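Local coordinates for XAC2610 protein (PDB 4QTQ), which probably serves as an immunity protein that inhibits a peptidoglycan hydrolase, linked to the type IV secretion system Xanthomonas uses to kill other bacteria, at residues 125-129 with 130-134; 203-207 with 208-212. One frame throughout, in Å; residues are numbered along the deposited sequence.

Both contacts are local: each is the turn end of a beta hairpin, met within ten consecutive residues. Contact 1 joins strands 121-128 and 133-136 at the margin of a mixed sheet; contact 2 joins strands 198-205 and 208-212 at the margin of a separate antiparallel sheet later in the chain. Their centres lie 32 Å apart and their nearest atoms about 17 Å, so neither touches the other. Contact 1 is the one with a metal nearby, the side chain of F127 coming to about 5 Å from the bound calcium ion, whereas contact 2 is a surface hairpin whose centre is 26 Å from that of the chain, against 17 Å for contact 1.

Contact 1. Residues 125-129 with 130-134; sequences YLFDA and AQKTL
F127 and L134 face each other as an antiparallel non-hydrogen-bonded pair, and D128 with T133 is the hydrogen-bonded pair beside it, where D128 N gives T133 O a nearly linear bond of 2.6 Å. On one face of the sheet the CD2 methyl of L134 lies 4.1 Å from F127 CB, while L134 CG sits at the edge of the F127 ring, near its plane. The same leucine meets Y125 through CB atoms 4.0 Å apart. With CG anti to the backbone N (chi1 -171°), the F127 ring extends toward the turn, bringing CZ to 4.0 Å from K132 CA. The turn closes as a G1 beta bulge: K132 and T133 both face D128, whose O receives weak bonds from K132 N at 3.0 Å and from T133 N. K132 takes positive phi and psi (54° and 51°) there. The D128 carboxylate is folded over the following backbone, OD1 drawing weak bonds from A130 N and Q131 N, and one water bridges OD1 (2.9 Å) to A130 N. Beyond the hairpin, F127 stacks on H104, and its N donates to OD1 of D106; both partners are calcium-site residues.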
# COMPACT_ATOMS: atom_id res chain seq x y z
N TYR A 125 2.81 4.32 6.00
CA TYR A 125 3.01 5.25 7.12
C TYR A 125 1.66 5.67 7.72
O TYR A 125 0.83 6.29 7.03
CB TYR A 125 3.77 6.51 6.68
CG TYR A 125 5.05 6.25 5.90
CD1 TYR A 125 4.99 5.86 4.57
CD2 TYR A 125 6.30 6.41 6.48
CE1 TYR A 125 6.15 5.62 3.84
CE2 TYR A 125 7.47 6.17 5.76
CZ TYR A 125 7.38 5.77 4.44
OH TYR A 125 8.49 5.54 3.69
N LEU A 126 1.45 5.34 9.00
CA LEU A 126 0.24 5.77 9.70
C LEU A 126 0.46 7.11 10.40
O LEU A 126 1.51 7.35 11.01
CB LEU A 126 -0.19 4.71 10.73
CG LEU A 126 -0.57 3.33 10.20
CD1 LEU A 126 -1.05 2.47 11.36
CD2 LEU A 126 -1.65 3.42 9.14
N PHE A 127 -0.52 7.99 10.31
CA PHE A 127 -0.46 9.22 11.05
C PHE A 127 -0.60 8.91 12.53
O PHE A 127 -1.56 8.27 12.95
CB PHE A 127 -1.55 10.20 10.61
CG PHE A 127 -1.38 11.56 11.20
CD1 PHE A 127 -0.37 12.40 10.73
CD2 PHE A 127 -2.19 12.00 12.23
CE1 PHE A 127 -0.19 13.65 11.28
CE2 PHE A 127 -2.02 13.26 12.78
CZ PHE A 127 -1.03 14.09 12.30
N ASP A 128 0.38 9.33 13.32
CA ASP A 128 0.37 9.09 14.75
C ASP A 128 -0.10 10.38 15.39
O ASP A 128 0.65 11.36 15.45
CB ASP A 128 1.76 8.69 15.23
CG ASP A 128 1.75 8.06 16.60
OD1 ASP A 128 1.32 8.72 17.57
OD2 ASP A 128 2.18 6.89 16.71
N ALA A 129 -1.35 10.38 15.85
CA ALA A 129 -2.01 11.57 16.39
C ALA A 129 -1.27 12.22 17.57
O ALA A 129 -1.31 13.45 17.73
CB ALA A 129 -3.44 11.22 16.81
N ALA A 130 -0.59 11.39 18.36
CA ALA A 130 0.19 11.87 19.50
C ALA A 130 1.40 12.66 19.03
O ALA A 130 1.59 13.81 19.42
CB ALA A 130 0.64 10.70 20.37
N GLN A 131 2.18 12.05 18.14
CA GLN A 131 3.43 12.63 17.69
C GLN A 131 3.27 13.77 16.69
O GLN A 131 4.21 14.53 16.46
CB GLN A 131 4.31 11.55 17.08
CG GLN A 131 4.70 10.46 18.07
CD GLN A 131 5.44 9.31 17.40
OE1 GLN A 131 5.14 8.15 17.65
NE2 GLN A 131 6.42 9.64 16.55
N LYS A 132 2.08 13.90 16.10
CA LYS A 132 1.87 14.77 14.94
C LYS A 132 2.87 14.43 13.86
O LYS A 132 3.58 15.30 13.35
CB LYS A 132 1.98 16.27 15.30
CG LYS A 132 0.87 16.77 16.20
CD LYS A 132 -0.46 16.88 15.47
CE LYS A 132 -1.60 16.78 16.46
NZ LYS A 132 -2.94 16.75 15.83
N THR A 133 2.94 13.15 13.53
CA THR A 133 3.73 12.75 12.40
C THR A 133 3.24 11.44 11.80
O THR A 133 2.28 10.83 12.27
CB THR A 133 5.21 12.64 12.79
OG1 THR A 133 5.99 12.56 11.59
CG2 THR A 133 5.46 11.41 13.66
N LEU A 134 3.94 11.03 10.74
CA LEU A 134 3.64 9.82 10.01
C LEU A 134 4.72 8.85 10.40
O LEU A 134 5.89 9.18 10.31
CB LEU A 134 3.68 10.11 8.50
CG LEU A 134 2.44 10.84 7.99
CD1 LEU A 134 2.74 11.67 6.75
CD2 LEU A 134 1.34 9.82 7.72
O HOH W 1 -1.34 8.54 18.78

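Contact 2. Residues 203-207 with 208-212; sequences RLQDG and EMKEV
R203 pairs with K210 through two backbone bonds, R203 N to K210 O at 2.9 Å and K210 N to R203 O at 2.7 Å, a hydrogen-bonded pair in a two-residue beta hairpin closed by a type I' turn from Q205 to E208. The R203 side chain crosses that of V212 at about a right angle: V212 CG2 lies 4.0 Å from R203 CG and also near NH1. The guanidinium has weak, long ion pairs, NE with the E185 carboxylate and NH1 with the C-terminal carboxylate of N214. L204 faces M209 as the non-hydrogen-bonded pair. The methionine chain bends at chi2 and chi3 (-58° and -59°), which folds the thioether back across the neighbouring strand and brings SD to 3.9 Å from L204 CB and CE up against the R203 backbone. L204 also touches V182 and I184 of the adjoining strand 181-190, which continues the sheet beside the hairpin. On the other face, Q205 CB meets K210 CG at 3.8 Å. Q205 and E208 close the ladder, Q205 N donating to E208 O in a nearly straight bond, while E208 N reaches Q205 O from above its carbonyl plane. D206 and G207 make the turn with positive phi (55° for D206). K210, bent at chi2 and chi4, carries NZ back over the turn to a long salt bridge with D206 OD2 at 4.0 Å.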
# COMPACT_ATOMS: atom_id res chain seq x y z
N ARG A 203 -7.00 -20.28 10.71
CA ARG A 203 -7.52 -19.16 11.50
C ARG A 203 -6.70 -18.98 12.75
O ARG A 203 -6.06 -19.93 13.23
CB ARG A 203 -8.97 -19.40 11.89
CG ARG A 203 -9.88 -19.54 10.71
CD ARG A 203 -11.31 -19.15 11.02
NE ARG A 203 -12.03 -18.92 9.76
CZ ARG A 203 -12.97 -19.71 9.25
NH1 ARG A 203 -13.37 -20.81 9.88
NH2 ARG A 203 -13.52 -19.39 8.08
N LEU A 204 -6.76 -17.76 13.30
CA LEU A 204 -6.01 -17.42 14.49
C LEU A 204 -6.80 -17.93 15.68
O LEU A 204 -7.94 -17.52 15.91
CB LEU A 204 -5.80 -15.91 14.59
CG LEU A 204 -5.11 -15.37 15.84
CD1 LEU A 204 -3.64 -15.76 15.83
CD2 LEU A 204 -5.26 -13.86 15.97
N GLN A 205 -6.17 -18.82 16.44
CA GLN A 205 -6.82 -19.45 17.58
C GLN A 205 -5.77 -19.66 18.66
O GLN A 205 -4.71 -20.23 18.39
CB GLN A 205 -7.42 -20.78 17.13
CG GLN A 205 -8.30 -21.46 18.16
CD GLN A 205 -8.72 -22.85 17.70
OE1 GLN A 205 -8.89 -23.11 16.50
NE2 GLN A 205 -8.91 -23.74 18.66
N ASP A 206 -6.05 -19.18 19.87
CA ASP A 206 -5.12 -19.28 20.99
C ASP A 206 -3.76 -18.67 20.64
O ASP A 206 -2.72 -19.21 21.03
CB ASP A 206 -4.96 -20.74 21.43
CG ASP A 206 -6.26 -21.35 21.90
OD1 ASP A 206 -6.83 -20.83 22.88
OD2 ASP A 206 -6.74 -22.34 21.30
N GLY A 207 -3.79 -17.57 19.90
CA GLY A 207 -2.58 -16.85 19.52
C GLY A 207 -1.74 -17.43 18.39
O GLY A 207 -0.68 -16.91 18.10
N GLU A 208 -2.21 -18.50 17.75
CA GLU A 208 -1.49 -19.09 16.61
C GLU A 208 -2.43 -19.40 15.47
O GLU A 208 -3.62 -19.63 15.68
CB GLU A 208 -0.77 -20.37 17.02
CG GLU A 208 0.33 -20.15 18.05
CD GLU A 208 1.17 -21.39 18.28
OE1 GLU A 208 0.91 -22.43 17.64
OE2 GLU A 208 2.09 -21.33 19.12
N MET A 209 -1.90 -19.40 14.26
CA MET A 209 -2.68 -19.82 13.10
C MET A 209 -2.85 -21.34 13.16
O MET A 209 -1.85 -22.06 13.24
CB MET A 209 -2.00 -19.40 11.79
CG MET A 209 -1.87 -17.89 11.62
SD MET A 209 -3.45 -17.02 11.67
CE MET A 209 -4.31 -17.79 10.30
N LYS A 210 -4.09 -21.81 13.16
CA LYS A 210 -4.40 -23.25 13.20
C LYS A 210 -5.23 -23.60 11.99
O LYS A 210 -6.15 -22.87 11.64
CB LYS A 210 -5.21 -23.62 14.45
CG LYS A 210 -4.72 -23.06 15.78
CD LYS A 210 -3.45 -23.73 16.29
CE LYS A 210 -3.13 -23.27 17.71
NZ LYS A 210 -4.08 -23.77 18.73
N GLU A 211 -4.95 -24.75 11.36
CA GLU A 211 -5.85 -25.28 10.36
C GLU A 211 -7.16 -25.71 11.01
O GLU A 211 -7.17 -26.27 12.09
CB GLU A 211 -5.20 -26.45 9.62
CG GLU A 211 -6.06 -27.00 8.50
CD GLU A 211 -5.32 -27.99 7.62
OE1 GLU A 211 -5.98 -28.66 6.81
OE2 GLU A 211 -4.07 -28.09 7.75
N VAL A 212 -8.27 -25.43 10.33
CA VAL A 212 -9.61 -25.73 10.83
C VAL A 212 -10.41 -26.37 9.70
O VAL A 212 -10.14 -26.10 8.53
CB VAL A 212 -10.34 -24.47 11.33
CG1 VAL A 212 -9.63 -23.87 12.54
CG2 VAL A 212 -10.46 -23.42 10.23